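Local coordinates for protein DNA polymerase III subunit delta (Bacillus subtilis, PDB 3ZH9) that probably serves as the wrench of the bacterial clamp loader, opening the beta sliding clamp so that it can be loaded onto primed DNA, at residues Arg75-Val80 with Tyr112-Leu117; Phe3-Ser8 with Gln29-Arg34; Val17-Gly22 with Glu122-Arg127; Phe52-Asp57 with Pro83-Gly88. All blocks are in the same frame, centred on the assembly; numbering follows the deposited sequence.

Contact 1: Arg75-Val80 with Tyr112-Leu117; sequences RRLVIV and YTVFVL
Val116 holds CG1 anti to its carbonyl carbon (chi1 -44°), which leaves CG2 between the backbone N and that carbon and turns it onto Ile79. The two side chains lie side by side, pointing the same way, and the fit is tight: Val116 CG2 is 3.3 Å from Ile79 CG1. Leu77 reaches over the same face, its CD1 within 3.9 Å of Val116 CG1. On the other face Phe115 sets CG anti to its backbone N (chi1 -169°), and the end of the ring swings back to the neighbouring strand, where Val80 CG2 sits 3.5 Å from Phe115 CZ and Val78 CG1 approaches obliquely. The frame for this is a beta-alpha-beta crossover, strand 76-81, helix 99-107, strand 113-119, in the parallel sheet of an AAA+-like domain with strand order 2-3-4-1-5. Backbone bonds run in an unbroken ladder from Arg76 N to Tyr112 O through to Val80 N with Val116 O at 2.9 Å; Val114, Val78 and Val116 each donate once and accept once. At the amino end Arg75 lays CD against Val114 CG2, at 3.5 Å. Arg76 passes its CD by Thr113 OG1, and its guanidinium goes on to the carbonyls of Thr68, Phe69 and Phe47, while Thr113 OG1 is hydrogen-bonded to Ala66 O.

Contact 2: Phe3-Ser8 with Gln29-Arg34; sequences FDVWKS and QETVSR
Trp6 and Arg34 form a flat stack, the guanidinium lying over one face of the indole with the two planes only 8° apart. Arg34 CZ stands 3.9 Å from the centroid of the six-membered ring, a cation-pi contact, while Arg34 CD sits almost exactly on the normal of the five-membered ring, 3.6 Å from its centroid, as a CH-pi contact. At the rim of the indole, Trp6 NE1 donates to Thr31 OG1 over 2.8 Å, nearly straight at 166° and close to the ring plane, so the face and the edge of one ring are held by successive turns of the same helix. Glu30 CG comes in obliquely at 3.4 Å from Trp6 CZ2, and Val5 CG1 packs on Thr31 CG2. Helices 2-10 and 25-39 pack nearly parallel here, their axes 10.5 Å apart and inclined by 16°; helix 25-39 follows strand 17-21 and covers the sheet of the AAA+-like domain, and helix 2-10 lies beside it. An alanine in place of Trp6 would probably leave Thr31 OG1 without its indole donor and the Arg34 guanidinium without the indole face it stacks on. In the next shell Glu30 OE2 turns its anti lone pair to Arg34 NE in a 2.8 Å salt bridge, which steadies the guanidinium. A water joins Arg34 NH1 to Trp6 O, Thr31 OG1 is also hydrogen-bonded to Leu27 O, and Phe186 of helix 182-195 touches Trp6, Glu30 and Arg34.

Contact 3: Val17-Gly22 with Glu122-Arg127; sequences VYCLYG and EKLDER
Leu124 supplies the apolar part of this contact, its two methyls reaching two residues of strand 17-21. CD1 of Leu124 rests 4.2 Å from Cys19 SG, and its CD2 lies 4.3 Å from Tyr21 CB; both are loose van der Waals contacts. Met140 of the neighbouring strand touches Cys19, Tyr21 and Leu124 alike. The ring contact is of another sort. Tyr21 carries CG in the crowded position between its backbone N and carbonyl carbon (chi1 72°), and the edge of its ring meets the carbonyl of Glu122, Tyr21 CE2 being 4.1 Å from Glu122 O, a distant contact and not a bond. Backbone meets backbone where Gly22 CA comes 4.5 Å from Glu122 CA. The glycine has a positive phi of 112°, at which a CB would press on the carbonyl O of Tyr21. The two segments share no hydrogen bond. Within 122-127, Asp125 OD1 accepts from Arg127 N at 2.9 Å in an Asx turn, OD1 being met from above the carboxylate plane, and Asp125 OD2 forms a 2.8 Å salt bridge with Arg127 NH2. Asp125 O is in turn hydrogen-bonded to Thr131 OG1 in helix 129-137. Strand 17-21 lies between strands 113-119 and 139-142 and leads through Gly22 into helix 25-39, the place that the P-loop takes in nucleotide-binding members of the P-loop NTPase clan, and the 122-127 loop lies against its carboxy end.

Contact 4: Phe52-Asp57 with Pro83-Gly88; sequences FDLEED and PYFLTG
Pro83 meets Leu54 where the chain leaves two adjacent strands, 49-53 and 76-81, at the carboxy-terminal end of the parallel sheet of an AAA+-like fold. Leu54 CD1 is 4.0 Å from Pro83 CA and slightly farther from its CB. An Asx turn bends the backbone around Leu54, Asp53 OD1 accepting from Glu55 N at 2.9 Å. Tyr84, which opens a short 3-10 segment, turns the edge of its ring to the carbonyl of Leu54, with Tyr84 CE2 3.3 Å from Leu54 O. That oxygen is hydrogen-bonded to His97 NE2, and the Tyr84 hydroxyl to Ile95 O. Glu55 OE1 lies 3.8 Å from the same Tyr84 CE2, in an oblique approach, the carboxylate and ring planes 25° apart. An alanine in place of Tyr84 would probably leave Ile95 O without its hydroxyl mate and open a gap beside Leu54 O and the Glu55 carboxylate. Phe85 comes next and crosses Leu54 at about a right angle: Leu54 CD1 sits at the ring edge, 3.5 Å from Phe85 CZ. One face of the Phe85 ring lies over Pro83 CA, toward the rim, and Phe85 CD2 stands above the Tyr84 ring, toward its rim. The Leu86 side chain packs on Leu130 and Leu134 of helix 129-137. At Thr87 the turn closes, for Tyr84 O accepts from both Thr87 N and Thr87 OG1, the latter at 2.6 Å.

How the contacts relate
Contacts 1, 3 and 4 share one parallel sheet. Contact 1 bonds to contact 3 through Phe115 O with Tyr18 N and Leu117 O with Leu20 N, and to contact 4 through Ile79 O with Phe52 N, 2.7 Å apart. Past the carboxy ends of the strands contacts 3 and 4 meet again, Asp125 N lying 2.7 Å from Leu86 O, their centres about 12 Å apart. Contact 2 covers a face of the sheet: Val32 CG1 packs 3.7 Å from Ile79 CD1, and Val32 CG2 at a like distance from Leu20 CD1. It stays about 10 Å, nearest atoms, from contact 4. A glycerol, probably from the crystallisation liquor, lies near Glu122 of contact 3.

Contact 1: Arg75-Val80 with Tyr112-Leu117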
# COMPACT_ATOMS: atom_id res chain seq x y z
N ARG A 75 -1.56 -25.42 17.67
CA ARG A 75 -0.71 -24.24 17.71
C ARG A 75 -1.47 -23.01 18.17
O ARG A 75 -2.68 -22.93 18.05
CB ARG A 75 -0.10 -23.95 16.33
CG ARG A 75 1.15 -24.75 15.99
CD ARG A 75 2.10 -23.90 15.18
NE ARG A 75 3.13 -24.65 14.46
CZ ARG A 75 2.92 -25.29 13.31
NH1 ARG A 75 1.72 -25.29 12.75
NH2 ARG A 75 3.92 -25.94 12.74
N ARG A 76 -0.70 -22.05 18.65
CA ARG A 76 -1.19 -20.77 19.12
C ARG A 76 -0.57 -19.71 18.21
O ARG A 76 0.52 -19.92 17.67
CB ARG A 76 -0.74 -20.64 20.58
CG ARG A 76 -0.76 -19.29 21.18
CD ARG A 76 -0.21 -19.36 22.60
NE ARG A 76 -1.08 -20.13 23.50
CZ ARG A 76 -2.38 -19.88 23.68
NH1 ARG A 76 -2.97 -18.89 23.02
NH2 ARG A 76 -3.09 -20.62 24.51
N LEU A 77 -1.27 -18.60 17.99
CA LEU A 77 -0.74 -17.50 17.20
C LEU A 77 -0.68 -16.23 18.04
O LEU A 77 -1.69 -15.81 18.61
CB LEU A 77 -1.59 -17.25 15.95
CG LEU A 77 -1.16 -16.10 15.01
CD1 LEU A 77 0.29 -16.25 14.55
CD2 LEU A 77 -2.09 -16.05 13.81
N VAL A 78 0.49 -15.61 18.12
CA VAL A 78 0.64 -14.40 18.91
C VAL A 78 1.21 -13.31 18.03
O VAL A 78 2.31 -13.45 17.48
CB VAL A 78 1.56 -14.59 20.14
CG1 VAL A 78 1.88 -13.24 20.78
CG2 VAL A 78 0.93 -15.56 21.17
N ILE A 79 0.46 -12.23 17.87
CA ILE A 79 0.86 -11.13 17.01
C ILE A 79 1.22 -9.91 17.84
O ILE A 79 0.47 -9.49 18.73
CB ILE A 79 -0.24 -10.81 15.99
CG1 ILE A 79 -0.54 -12.04 15.14
CG2 ILE A 79 0.14 -9.62 15.12
CD1 ILE A 79 -1.73 -11.88 14.26
N VAL A 80 2.39 -9.35 17.55
CA VAL A 80 2.92 -8.22 18.29
C VAL A 80 3.26 -7.09 17.34
O VAL A 80 4.27 -7.15 16.63
CB VAL A 80 4.18 -8.63 19.08
CG1 VAL A 80 4.74 -7.44 19.82
CG2 VAL A 80 3.85 -9.73 20.05
N TYR A 112 5.08 -24.57 20.31
CA TYR A 112 3.66 -24.68 20.00
C TYR A 112 3.04 -23.32 19.63
O TYR A 112 1.85 -23.22 19.35
CB TYR A 112 2.94 -25.27 21.20
CG TYR A 112 3.45 -24.71 22.52
CD1 TYR A 112 3.05 -23.46 22.99
CD2 TYR A 112 4.34 -25.45 23.31
CE1 TYR A 112 3.52 -22.97 24.21
CE2 TYR A 112 4.82 -24.96 24.52
CZ TYR A 112 4.41 -23.73 24.97
OH TYR A 112 4.89 -23.27 26.18
N THR A 113 3.87 -22.28 19.66
CA THR A 113 3.43 -20.93 19.35
C THR A 113 4.07 -20.43 18.06
O THR A 113 5.26 -20.66 17.80
CB THR A 113 3.82 -19.96 20.51
OG1 THR A 113 3.03 -20.23 21.66
CG2 THR A 113 3.63 -18.50 20.10
N VAL A 114 3.28 -19.77 17.23
CA VAL A 114 3.82 -18.95 16.15
C VAL A 114 3.76 -17.48 16.58
O VAL A 114 2.68 -16.91 16.77
CB VAL A 114 3.06 -19.17 14.82
CG1 VAL A 114 3.64 -18.27 13.71
CG2 VAL A 114 3.08 -20.66 14.44
N PHE A 115 4.94 -16.89 16.73
CA PHE A 115 5.09 -15.52 17.24
C PHE A 115 5.47 -14.60 16.07
O PHE A 115 6.54 -14.77 15.45
CB PHE A 115 6.21 -15.52 18.28
CG PHE A 115 6.32 -14.25 19.08
CD1 PHE A 115 7.10 -13.19 18.62
CD2 PHE A 115 5.66 -14.12 20.31
CE1 PHE A 115 7.22 -12.01 19.36
CE2 PHE A 115 5.78 -12.96 21.05
CZ PHE A 115 6.56 -11.90 20.58
N VAL A 116 4.61 -13.63 15.77
CA VAL A 116 4.88 -12.71 14.66
C VAL A 116 5.06 -11.26 15.12
O VAL A 116 4.17 -10.66 15.74
CB VAL A 116 3.77 -12.78 13.58
CG1 VAL A 116 3.41 -14.23 13.29
CG2 VAL A 116 2.55 -12.06 14.05
N LEU A 117 6.24 -10.71 14.86
CA LEU A 117 6.47 -9.29 15.01
C LEU A 117 6.07 -8.60 13.71
O LEU A 117 6.61 -8.90 12.65
CB LEU A 117 7.94 -9.01 15.26
CG LEU A 117 8.36 -9.10 16.72
CD1 LEU A 117 9.87 -9.13 16.82
CD2 LEU A 117 7.76 -7.92 17.48
O HOH W 1 5.67 -23.17 16.25

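Contact 2: Phe3-Ser8 with Gln29-Arg34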
# COMPACT_ATOMS: atom_id res chain seq x y z
N PHE A 3 6.67 -13.71 -1.36
CA PHE A 3 6.34 -14.98 -2.02
C PHE A 3 6.99 -16.21 -1.36
O PHE A 3 6.41 -17.29 -1.31
CB PHE A 3 6.69 -14.88 -3.51
CG PHE A 3 5.92 -13.81 -4.21
CD1 PHE A 3 4.55 -13.88 -4.30
CD2 PHE A 3 6.56 -12.71 -4.76
CE1 PHE A 3 3.81 -12.89 -4.94
CE2 PHE A 3 5.82 -11.72 -5.41
CZ PHE A 3 4.45 -11.81 -5.49
N ASP A 4 8.18 -16.02 -0.80
CA ASP A 4 8.88 -17.10 -0.11
C ASP A 4 8.03 -17.54 1.09
O ASP A 4 7.71 -18.71 1.25
CB ASP A 4 10.26 -16.59 0.32
CG ASP A 4 11.03 -17.57 1.21
OD1 ASP A 4 11.13 -18.78 0.91
OD2 ASP A 4 11.58 -17.10 2.23
N VAL A 5 7.63 -16.57 1.91
CA VAL A 5 6.74 -16.86 3.01
C VAL A 5 5.43 -17.51 2.55
O VAL A 5 5.04 -18.54 3.08
CB VAL A 5 6.47 -15.60 3.87
CG1 VAL A 5 5.45 -15.92 5.00
CG2 VAL A 5 7.76 -15.11 4.46
N TRP A 6 4.77 -16.94 1.54
CA TRP A 6 3.46 -17.47 1.13
C TRP A 6 3.56 -18.92 0.68
O TRP A 6 2.75 -19.75 1.06
CB TRP A 6 2.80 -16.61 0.05
CG TRP A 6 2.44 -15.22 0.52
CD1 TRP A 6 2.66 -14.68 1.76
CD2 TRP A 6 1.79 -14.19 -0.25
NE1 TRP A 6 2.20 -13.38 1.80
CE2 TRP A 6 1.67 -13.06 0.58
CE3 TRP A 6 1.31 -14.13 -1.57
CZ2 TRP A 6 1.07 -11.88 0.14
CZ3 TRP A 6 0.72 -12.95 -2.00
CH2 TRP A 6 0.60 -11.84 -1.15
N LYS A 7 4.57 -19.21 -0.13
CA LYS A 7 4.82 -20.56 -0.61
C LYS A 7 5.16 -21.52 0.54
O LYS A 7 4.69 -22.66 0.57
CB LYS A 7 5.94 -20.54 -1.64
CG LYS A 7 6.16 -21.83 -2.40
CD LYS A 7 7.29 -21.64 -3.40
CE LYS A 7 7.50 -22.86 -4.28
NZ LYS A 7 6.35 -23.10 -5.20
N SER A 8 5.98 -21.06 1.48
CA SER A 8 6.33 -21.86 2.67
C SER A 8 5.09 -22.27 3.46
O SER A 8 4.93 -23.43 3.83
CB SER A 8 7.26 -21.08 3.60
OG SER A 8 8.55 -21.01 3.06
N GLN A 29 -0.34 -7.12 6.00
CA GLN A 29 -1.68 -7.54 6.38
C GLN A 29 -2.02 -8.85 5.72
O GLN A 29 -2.53 -9.75 6.37
CB GLN A 29 -2.74 -6.50 6.00
CG GLN A 29 -2.61 -5.18 6.72
CD GLN A 29 -2.38 -5.34 8.21
OE1 GLN A 29 -2.83 -6.32 8.82
NE2 GLN A 29 -1.66 -4.40 8.81
N GLU A 30 -1.74 -8.96 4.43
CA GLU A 30 -2.10 -10.17 3.70
C GLU A 30 -1.34 -11.39 4.25
O GLU A 30 -1.89 -12.49 4.35
CB GLU A 30 -1.83 -9.96 2.21
CG GLU A 30 -1.97 -11.21 1.38
CD GLU A 30 -3.38 -11.76 1.39
OE1 GLU A 30 -4.30 -11.01 1.78
OE2 GLU A 30 -3.57 -12.94 1.01
N THR A 31 -0.08 -11.18 4.63
CA THR A 31 0.77 -12.26 5.14
C THR A 31 0.33 -12.72 6.53
O THR A 31 0.26 -13.92 6.81
CB THR A 31 2.26 -11.80 5.17
OG1 THR A 31 2.68 -11.46 3.85
CG2 THR A 31 3.17 -12.91 5.74
N VAL A 32 0.04 -11.76 7.39
CA VAL A 32 -0.49 -12.06 8.72
C VAL A 32 -1.77 -12.88 8.58
O VAL A 32 -2.01 -13.82 9.33
CB VAL A 32 -0.78 -10.76 9.50
CG1 VAL A 32 -1.76 -11.02 10.64
CG2 VAL A 32 0.51 -10.17 10.03
N SER A 33 -2.58 -12.52 7.59
CA SER A 33 -3.83 -13.23 7.35
C SER A 33 -3.58 -14.67 6.89
O SER A 33 -4.25 -15.60 7.34
CB SER A 33 -4.67 -12.47 6.32
OG SER A 33 -5.91 -13.11 6.12
N ARG A 34 -2.60 -14.86 6.00
CA ARG A 34 -2.28 -16.21 5.55
C ARG A 34 -1.70 -17.04 6.69
O ARG A 34 -1.90 -18.26 6.75
CB ARG A 34 -1.31 -16.18 4.36
CG ARG A 34 -2.00 -15.85 3.02
CD ARG A 34 -0.99 -15.39 1.96
NE ARG A 34 -1.66 -14.93 0.75
CZ ARG A 34 -1.69 -15.59 -0.40
NH1 ARG A 34 -1.08 -16.77 -0.52
NH2 ARG A 34 -2.33 -15.07 -1.45
O HOH W 2 0.19 -18.72 1.49

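Contact 3: Val17-Gly22 with Glu122-Arg127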
# COMPACT_ATOMS: atom_id res chain seq x y z
N VAL A 17 8.93 -18.14 14.89
CA VAL A 17 9.13 -16.69 14.99
C VAL A 17 9.26 -16.05 13.59
O VAL A 17 10.09 -16.47 12.76
CB VAL A 17 10.39 -16.32 15.82
CG1 VAL A 17 10.53 -14.81 15.95
CG2 VAL A 17 10.37 -16.96 17.20
N TYR A 18 8.42 -15.04 13.33
CA TYR A 18 8.53 -14.22 12.11
C TYR A 18 8.72 -12.77 12.48
O TYR A 18 8.22 -12.30 13.51
CB TYR A 18 7.28 -14.29 11.24
CG TYR A 18 7.01 -15.63 10.63
CD1 TYR A 18 6.42 -16.65 11.38
CD2 TYR A 18 7.35 -15.90 9.31
CE1 TYR A 18 6.16 -17.88 10.83
CE2 TYR A 18 7.12 -17.14 8.75
CZ TYR A 18 6.51 -18.13 9.51
OH TYR A 18 6.25 -19.36 8.97
N CYS A 19 9.44 -12.06 11.63
CA CYS A 19 9.51 -10.62 11.71
C CYS A 19 9.16 -10.06 10.34
O CYS A 19 9.94 -10.18 9.37
CB CYS A 19 10.90 -10.15 12.17
SG CYS A 19 10.97 -8.33 12.34
N LEU A 20 7.98 -9.47 10.27
CA LEU A 20 7.48 -8.90 9.03
C LEU A 20 7.67 -7.39 9.12
O LEU A 20 7.16 -6.74 10.04
CB LEU A 20 5.99 -9.25 8.84
CG LEU A 20 5.53 -10.67 9.23
CD1 LEU A 20 4.03 -10.88 8.97
CD2 LEU A 20 6.33 -11.73 8.50
N TYR A 21 8.43 -6.83 8.19
CA TYR A 21 8.72 -5.41 8.24
C TYR A 21 8.65 -4.76 6.86
O TYR A 21 8.47 -5.45 5.85
CB TYR A 21 10.08 -5.15 8.90
CG TYR A 21 11.26 -5.54 8.03
CD1 TYR A 21 11.67 -6.86 7.94
CD2 TYR A 21 11.96 -4.58 7.30
CE1 TYR A 21 12.75 -7.23 7.14
CE2 TYR A 21 13.05 -4.94 6.49
CZ TYR A 21 13.43 -6.26 6.42
OH TYR A 21 14.48 -6.64 5.63
N GLY A 22 8.77 -3.44 6.82
CA GLY A 22 8.59 -2.70 5.59
C GLY A 22 7.34 -1.86 5.67
O GLY A 22 6.48 -2.08 6.54
N GLU A 122 10.60 1.04 7.50
CA GLU A 122 11.38 0.75 6.31
C GLU A 122 12.63 -0.04 6.65
O GLU A 122 13.09 -0.87 5.87
CB GLU A 122 11.81 2.05 5.62
CG GLU A 122 10.72 2.80 4.91
CD GLU A 122 11.26 3.98 4.11
OE1 GLU A 122 12.47 3.95 3.76
OE2 GLU A 122 10.49 4.93 3.85
N LYS A 123 13.16 0.23 7.83
CA LYS A 123 14.49 -0.20 8.20
C LYS A 123 14.53 -0.45 9.69
O LYS A 123 13.92 0.29 10.47
CB LYS A 123 15.49 0.89 7.83
CG LYS A 123 16.91 0.65 8.30
CD LYS A 123 17.79 1.87 8.02
N LEU A 124 15.23 -1.50 10.09
CA LEU A 124 15.45 -1.77 11.49
C LEU A 124 16.90 -1.41 11.80
O LEU A 124 17.76 -1.51 10.94
CB LEU A 124 15.18 -3.25 11.79
CG LEU A 124 13.88 -3.86 11.24
CD1 LEU A 124 13.78 -5.35 11.60
CD2 LEU A 124 12.64 -3.10 11.75
N ASP A 125 17.17 -0.97 13.02
CA ASP A 125 18.52 -0.57 13.39
C ASP A 125 19.38 -1.82 13.57
O ASP A 125 19.19 -2.58 14.52
CB ASP A 125 18.51 0.26 14.68
CG ASP A 125 19.86 0.88 15.00
OD1 ASP A 125 20.89 0.47 14.43
OD2 ASP A 125 19.88 1.80 15.85
N GLU A 126 20.32 -2.01 12.66
CA GLU A 126 21.17 -3.18 12.67
C GLU A 126 22.12 -3.22 13.87
O GLU A 126 22.65 -4.27 14.22
CB GLU A 126 21.97 -3.24 11.36
CG GLU A 126 21.15 -3.73 10.17
N ARG A 127 22.32 -2.07 14.51
CA ARG A 127 23.22 -2.00 15.65
C ARG A 127 22.59 -2.56 16.93
O ARG A 127 23.31 -2.95 17.85
CB ARG A 127 23.71 -0.57 15.84
CG ARG A 127 24.26 0.06 14.57
CD ARG A 127 24.58 1.53 14.76
NE ARG A 127 23.42 2.30 15.20
CZ ARG A 127 22.69 3.08 14.41
NH1 ARG A 127 23.00 3.20 13.12
NH2 ARG A 127 21.65 3.74 14.91

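Contact 4: Phe52-Asp57 with Pro83-Gly88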
# COMPACT_ATOMS: atom_id res chain seq x y z
N PHE A 52 -1.32 -7.99 20.05
CA PHE A 52 -0.90 -6.89 20.91
C PHE A 52 -0.37 -5.73 20.07
O PHE A 52 0.10 -5.93 18.96
CB PHE A 52 0.18 -7.37 21.89
CG PHE A 52 -0.28 -8.50 22.79
CD1 PHE A 52 -0.23 -9.82 22.35
CD2 PHE A 52 -0.76 -8.23 24.06
CE1 PHE A 52 -0.64 -10.86 23.16
CE2 PHE A 52 -1.18 -9.27 24.89
CZ PHE A 52 -1.12 -10.58 24.44
N ASP A 53 -0.46 -4.52 20.62
CA ASP A 53 0.11 -3.33 19.98
C ASP A 53 1.07 -2.68 20.98
O ASP A 53 0.64 -2.16 22.01
CB ASP A 53 -1.01 -2.37 19.56
CG ASP A 53 -0.50 -1.16 18.78
OD1 ASP A 53 0.70 -0.82 18.88
OD2 ASP A 53 -1.32 -0.55 18.07
N LEU A 54 2.36 -2.72 20.69
CA LEU A 54 3.35 -2.24 21.64
C LEU A 54 3.31 -0.72 21.86
O LEU A 54 4.04 -0.18 22.69
CB LEU A 54 4.75 -2.69 21.24
CG LEU A 54 4.93 -4.21 21.24
CD1 LEU A 54 6.38 -4.59 20.93
CD2 LEU A 54 4.48 -4.80 22.59
N GLU A 55 2.46 -0.03 21.10
CA GLU A 55 2.21 1.38 21.36
C GLU A 55 1.50 1.56 22.70
O GLU A 55 1.61 2.60 23.34
CB GLU A 55 1.35 2.00 20.26
CG GLU A 55 1.96 1.94 18.87
CD GLU A 55 3.04 2.99 18.64
OE1 GLU A 55 3.55 3.56 19.62
OE2 GLU A 55 3.37 3.23 17.46
N GLU A 56 0.64 0.59 23.02
CA GLU A 56 -0.17 0.65 24.23
C GLU A 56 -0.18 -0.58 25.15
O GLU A 56 -0.70 -0.51 26.25
CB GLU A 56 -1.61 0.92 23.83
CG GLU A 56 -2.22 -0.22 23.07
CD GLU A 56 -3.53 0.16 22.45
OE1 GLU A 56 -3.86 1.35 22.47
OE2 GLU A 56 -4.22 -0.74 21.94
N ASP A 57 0.37 -1.69 24.70
CA ASP A 57 0.32 -2.95 25.44
C ASP A 57 1.69 -3.37 25.92
O ASP A 57 2.69 -3.06 25.28
CB ASP A 57 -0.28 -4.07 24.59
CG ASP A 57 -1.64 -3.73 24.05
OD1 ASP A 57 -2.35 -2.94 24.71
OD2 ASP A 57 -2.01 -4.27 22.99
N PRO A 83 7.00 -2.73 17.14
CA PRO A 83 8.22 -2.70 17.95
C PRO A 83 9.10 -1.52 17.55
O PRO A 83 10.15 -1.72 16.93
CB PRO A 83 8.90 -4.04 17.63
CG PRO A 83 8.41 -4.38 16.27
CD PRO A 83 7.00 -3.85 16.18
N TYR A 84 8.67 -0.30 17.90
CA TYR A 84 9.36 0.93 17.52
C TYR A 84 10.80 0.97 18.02
O TYR A 84 11.65 1.65 17.45
CB TYR A 84 8.60 2.17 18.01
CG TYR A 84 8.12 2.07 19.44
CD1 TYR A 84 8.96 2.40 20.51
CD2 TYR A 84 6.84 1.62 19.74
CE1 TYR A 84 8.52 2.29 21.83
CE2 TYR A 84 6.39 1.50 21.05
CZ TYR A 84 7.23 1.84 22.09
OH TYR A 84 6.78 1.73 23.38
N PHE A 85 11.06 0.24 19.10
CA PHE A 85 12.40 0.18 19.66
C PHE A 85 13.37 -0.59 18.75
O PHE A 85 14.56 -0.68 19.05
CB PHE A 85 12.35 -0.47 21.05
CG PHE A 85 11.48 -1.69 21.11
CD1 PHE A 85 11.94 -2.91 20.65
CD2 PHE A 85 10.19 -1.61 21.62
CE1 PHE A 85 11.14 -4.03 20.69
CE2 PHE A 85 9.39 -2.73 21.67
CZ PHE A 85 9.86 -3.95 21.21
N LEU A 86 12.86 -1.14 17.66
CA LEU A 86 13.71 -1.76 16.64
C LEU A 86 14.28 -0.72 15.67
O LEU A 86 15.23 -0.99 14.93
CB LEU A 86 12.95 -2.84 15.86
CG LEU A 86 12.63 -4.11 16.65
CD1 LEU A 86 11.88 -5.13 15.80
CD2 LEU A 86 13.92 -4.70 17.22
N THR A 87 13.68 0.48 15.68
CA THR A 87 14.16 1.62 14.89
C THR A 87 15.05 2.52 15.74
O THR A 87 15.39 2.18 16.87
CB THR A 87 12.99 2.48 14.38
OG1 THR A 87 12.40 3.20 15.47
CG2 THR A 87 11.94 1.62 13.71
N GLY A 88 15.41 3.68 15.20
CA GLY A 88 16.23 4.64 15.93
C GLY A 88 15.48 5.89 16.36
O GLY A 88 16.09 6.92 16.62